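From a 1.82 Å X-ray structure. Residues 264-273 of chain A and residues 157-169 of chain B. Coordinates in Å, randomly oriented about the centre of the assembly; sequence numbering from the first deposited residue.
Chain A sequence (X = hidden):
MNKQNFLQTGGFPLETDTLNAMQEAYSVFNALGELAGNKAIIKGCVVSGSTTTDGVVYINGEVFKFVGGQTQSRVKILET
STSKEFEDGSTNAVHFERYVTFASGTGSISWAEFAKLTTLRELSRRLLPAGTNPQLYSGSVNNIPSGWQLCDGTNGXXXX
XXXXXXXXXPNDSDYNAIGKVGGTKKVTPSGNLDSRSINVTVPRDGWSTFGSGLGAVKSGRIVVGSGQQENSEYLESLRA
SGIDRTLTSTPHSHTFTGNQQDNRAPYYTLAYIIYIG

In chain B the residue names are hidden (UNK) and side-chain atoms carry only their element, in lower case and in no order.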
# COMPACT_ATOMS: atom_id res chain seq x y z
N ARG A 264 0.57 1.64 11.66
CA ARG A 264 0.20 0.80 10.51
C ARG A 264 -1.27 0.50 10.37
O ARG A 264 -1.92 0.13 11.35
CB ARG A 264 0.99 -0.50 10.50
CG ARG A 264 2.50 -0.26 10.42
CD ARG A 264 3.24 -1.53 10.70
NE ARG A 264 3.10 -1.96 12.09
CZ ARG A 264 3.76 -2.98 12.62
NH1 ARG A 264 4.61 -3.68 11.89
NH2 ARG A 264 3.59 -3.29 13.90
N ALA A 265 -1.77 0.64 9.13
CA ALA A 265 -3.13 0.29 8.76
C ALA A 265 -3.14 -1.27 8.60
O ALA A 265 -2.05 -1.88 8.64
CB ALA A 265 -3.49 0.97 7.44
N PRO A 266 -4.34 -1.94 8.46
CA PRO A 266 -4.37 -3.41 8.34
C PRO A 266 -3.53 -3.91 7.19
O PRO A 266 -3.77 -3.53 6.05
CB PRO A 266 -5.86 -3.73 8.20
CG PRO A 266 -6.54 -2.57 8.92
CD PRO A 266 -5.71 -1.40 8.49
N TYR A 267 -2.48 -4.67 7.51
CA TYR A 267 -1.49 -5.12 6.52
C TYR A 267 -1.48 -6.63 6.31
O TYR A 267 -1.97 -7.38 7.16
CB TYR A 267 -0.09 -4.56 6.87
CG TYR A 267 0.55 -5.11 8.14
CD1 TYR A 267 1.12 -6.38 8.17
CD2 TYR A 267 0.64 -4.32 9.29
CE1 TYR A 267 1.75 -6.87 9.32
CE2 TYR A 267 1.30 -4.77 10.43
CZ TYR A 267 1.86 -6.04 10.44
OH TYR A 267 2.45 -6.51 11.58
N TYR A 268 -0.92 -7.06 5.19
CA TYR A 268 -0.82 -8.47 4.80
C TYR A 268 0.54 -8.63 4.11
O TYR A 268 0.84 -7.92 3.14
CB TYR A 268 -1.97 -8.84 3.85
CG TYR A 268 -2.21 -10.33 3.73
CD1 TYR A 268 -3.32 -10.93 4.31
CD2 TYR A 268 -1.33 -11.14 3.00
CE1 TYR A 268 -3.57 -12.30 4.16
CE2 TYR A 268 -1.56 -12.51 2.87
CZ TYR A 268 -2.66 -13.09 3.48
OH TYR A 268 -2.89 -14.44 3.34
N THR A 269 1.38 -9.56 4.63
CA THR A 269 2.72 -9.74 4.11
C THR A 269 2.73 -10.59 2.82
O THR A 269 2.27 -11.73 2.81
CB THR A 269 3.66 -10.36 5.18
OG1 THR A 269 3.61 -9.60 6.38
CG2 THR A 269 5.11 -10.47 4.69
N LEU A 270 3.30 -10.02 1.76
CA LEU A 270 3.55 -10.71 0.50
C LEU A 270 5.00 -10.40 0.11
O LEU A 270 5.52 -9.34 0.47
CB LEU A 270 2.58 -10.27 -0.61
CG LEU A 270 1.09 -10.57 -0.43
CD1 LEU A 270 0.27 -10.02 -1.62
CD2 LEU A 270 0.82 -12.08 -0.29
N ALA A 271 5.62 -11.26 -0.69
CA ALA A 271 6.97 -10.96 -1.13
C ALA A 271 6.92 -10.16 -2.43
O ALA A 271 6.05 -10.40 -3.28
CB ALA A 271 7.74 -12.26 -1.36
N TYR A 272 7.84 -9.22 -2.58
CA TYR A 272 8.06 -8.46 -3.81
C TYR A 272 9.24 -9.15 -4.50
O TYR A 272 10.34 -9.23 -3.94
CB TYR A 272 8.38 -6.99 -3.57
CG TYR A 272 7.15 -6.22 -3.20
CD1 TYR A 272 6.17 -5.95 -4.15
CD2 TYR A 272 6.92 -5.80 -1.89
CE1 TYR A 272 5.00 -5.28 -3.82
CE2 TYR A 272 5.75 -5.12 -1.54
CZ TYR A 272 4.78 -4.89 -2.51
OH TYR A 272 3.59 -4.28 -2.22
N ILE A 273 8.98 -9.70 -5.68
CA ILE A 273 10.03 -10.38 -6.46
C ILE A 273 10.16 -9.69 -7.81
O ILE A 273 9.25 -8.97 -8.24
CB ILE A 273 9.80 -11.91 -6.60
CG1 ILE A 273 8.52 -12.25 -7.44
CG2 ILE A 273 9.88 -12.64 -5.23
CD1 ILE A 273 8.38 -13.76 -7.83
N UNK B 157 -6.49 -19.39 -2.26
CA UNK B 157 -5.97 -18.02 -2.40
C UNK B 157 -5.73 -17.33 -1.06
O UNK B 157 -6.31 -17.71 -0.05
o UNK B 157 -8.15 -16.89 -2.63
c UNK B 157 -7.14 -17.70 -4.66
c UNK B 157 -6.91 -17.14 -3.27
N UNK B 158 -4.90 -16.27 -1.06
CA UNK B 158 -4.68 -15.43 0.11
C UNK B 158 -5.91 -14.54 0.20
O UNK B 158 -6.46 -14.19 -0.84
c UNK B 158 -3.44 -14.52 -0.10
c UNK B 158 -1.69 -16.31 0.43
o UNK B 158 -1.62 -16.02 1.65
c UNK B 158 -2.16 -15.24 -0.52
o UNK B 158 -1.38 -17.43 -0.03
N UNK B 159 -6.37 -14.20 1.39
CA UNK B 159 -7.51 -13.29 1.51
C UNK B 159 -6.93 -11.88 1.67
O UNK B 159 -6.55 -11.48 2.78
o UNK B 159 -9.73 -11.74 2.06
c UNK B 159 -8.44 -13.67 2.69
n UNK B 159 -10.38 -12.87 3.88
c UNK B 159 -9.58 -12.69 2.84
N UNK B 160 -6.87 -11.13 0.56
CA UNK B 160 -6.29 -9.78 0.52
C UNK B 160 -7.29 -8.64 0.64
O UNK B 160 -6.90 -7.47 0.58
c UNK B 160 -3.37 -10.71 0.23
c UNK B 160 -3.54 -10.39 -2.24
c UNK B 160 -4.33 -10.67 -0.96
c UNK B 160 -5.42 -9.63 -0.76
N UNK B 161 -8.58 -8.98 0.85
CA UNK B 161 -9.67 -8.01 0.96
C UNK B 161 -9.43 -7.04 2.10
O UNK B 161 -9.14 -7.47 3.20
n UNK B 161 -14.24 -11.67 1.60
c UNK B 161 -12.85 -11.30 1.16
c UNK B 161 -11.02 -8.72 1.12
c UNK B 161 -11.44 -9.54 -0.10
c UNK B 161 -12.84 -10.22 0.09
N UNK B 162 -9.48 -5.74 1.82
CA UNK B 162 -9.26 -4.70 2.83
C UNK B 162 -7.84 -4.55 3.35
O UNK B 162 -7.60 -3.81 4.31
N UNK B 163 -6.87 -5.22 2.70
CA UNK B 163 -5.50 -5.13 3.17
C UNK B 163 -4.60 -4.18 2.38
O UNK B 163 -4.76 -4.03 1.17
c UNK B 163 -4.86 -6.52 3.18
o UNK B 163 -5.30 -7.30 4.28
N UNK B 164 -3.64 -3.59 3.09
CA UNK B 164 -2.50 -2.84 2.55
C UNK B 164 -1.37 -3.87 2.50
O UNK B 164 -1.12 -4.55 3.48
c UNK B 164 -2.12 -1.70 3.51
c UNK B 164 -2.98 0.49 2.59
c UNK B 164 -4.28 -0.63 4.26
c UNK B 164 -5.06 1.47 3.35
c UNK B 164 -3.94 1.52 2.53
c UNK B 164 -5.23 0.39 4.22
c UNK B 164 -3.14 -0.59 3.46
N UNK B 165 -0.74 -4.06 1.35
CA UNK B 165 0.36 -5.01 1.31
C UNK B 165 1.67 -4.44 1.92
O UNK B 165 2.02 -3.29 1.68
c UNK B 165 -0.71 -6.08 -0.82
c UNK B 165 0.60 -5.54 -0.16
c UNK B 165 1.72 -6.61 -0.16
c UNK B 165 -1.50 -7.22 -0.00
N UNK B 166 2.38 -5.27 2.66
CA UNK B 166 3.70 -4.95 3.18
C UNK B 166 4.70 -6.02 2.70
O UNK B 166 4.37 -7.20 2.65
c UNK B 166 3.30 -6.04 5.44
c UNK B 166 3.71 -4.75 4.71
c UNK B 166 5.08 -4.23 5.19
N UNK B 167 5.89 -5.59 2.33
CA UNK B 167 6.93 -6.47 1.80
C UNK B 167 7.49 -7.44 2.82
O UNK B 167 7.86 -7.05 3.93
N UNK B 168 7.51 -8.72 2.45
CA UNK B 168 8.13 -9.81 3.20
C UNK B 168 9.56 -9.40 3.52
O UNK B 168 10.25 -8.82 2.68
c UNK B 168 10.80 -14.21 3.64
c UNK B 168 9.05 -12.19 2.80
c UNK B 168 10.25 -12.42 2.13
c UNK B 168 8.10 -11.10 2.34
c UNK B 168 11.13 -13.43 2.54
c UNK B 168 8.73 -13.01 3.89
o UNK B 168 11.66 -15.20 4.04
c UNK B 168 9.61 -14.01 4.31
N UNK B 169 10.01 -9.71 4.74
CA UNK B 169 11.36 -9.36 5.20
C UNK B 169 11.82 -10.51 6.07
O UNK B 169 11.24 -10.71 7.15
o UNK B 169 12.90 -6.48 6.99
c UNK B 169 12.76 -7.62 6.53
o UNK B 169 13.69 -8.45 6.47
c UNK B 169 11.39 -8.01 5.96
O HOH W 1 -5.30 -15.45 3.70
O HOH W 2 9.34 -8.46 -0.03
O HOH W 3 2.60 -2.34 -0.62

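Position 157 carries one carbon bonded to an oxygen and a second carbon, and its side chain makes no contact with stretch 264-273; this beta-branched hydroxyl is T157(B). At 158, three carbons in a row end in two oxygens, one of them 2.6 Å from Y268(A) OH. A carboxylate on that chain is E158(B), and its OE1 accepts the tyrosine's hydrogen bond at the ring edge. Position 159 has two carbons, the second bearing one oxygen and one nitrogen: N159(B). Its backbone N donates to water 1, which in turn donates to Y268(A) OH.

Position 160 shows four carbons forked at the second, hence L160(B). Its CD2 lies 3.6 Å from the centroid of the Y268(A) ring, 17° off the normal, a CH-pi contact over the face. Position 161 has four carbons in a row ending in nitrogen, which makes it K161(B), out of reach of stretch 264-273; its backbone N donates to N159(B) OD1. Position 162 has no side-chain atoms and a phi of 71°, which by itself favours G162(B). One carbon and one oxygen at 163 give S163(B), closing a type II turn begun at L160(B), with S163(B) OG 3.7 Å from Y268(A) CB.

At 164 a carbon leads to a six-carbon ring without oxygen, which identifies F164(B); F164(B) CD2 lies 3.6 Å from A265(A) CB. Position 165 has four carbons forked at the first, one arm two carbons long, so it is I165(B); its CD1 reaches L270(A) CD1 at 3.7 Å. Three carbons, forked at the first, make 166 V166(B), with CG1 3.5 Å from Y267(A) CD1. Position 167 is bare, and an ideal CB there would sit 3.3 Å from Y272(A) CD2, a tight fit that suits G167(B). Position 168 has one carbon leading to a six-carbon ring that bears an oxygen: Y168(B), whose CB packs 3.9 Å from A271(A) CB. At 169 there are two carbons, the second with two oxygens, hence D169(B), outside the contact.

The contact is a parallel pairing of strands. Backbone hydrogen bonds alternate in direction: F164(B) N to P266(A) O (3.0 Å), Y268(A) N to F164(B) O (3.0 Å), V166(B) N to Y268(A) O (3.1 Å), L270(A) N to V166(B) O (3.1 Å) and Y168(B) N to L270(A) O (2.9 Å). Y267(A), T269(A), F164(B) and V166(B) share one face; Y268(A), L270(A) and I165(B) share the other. There, L160(B) and E158(B) extend the contact beyond the strand, engaging the Y268(A) ring and hydroxyl respectively.

Chain B (157-169) TENLKGSFIVGYD
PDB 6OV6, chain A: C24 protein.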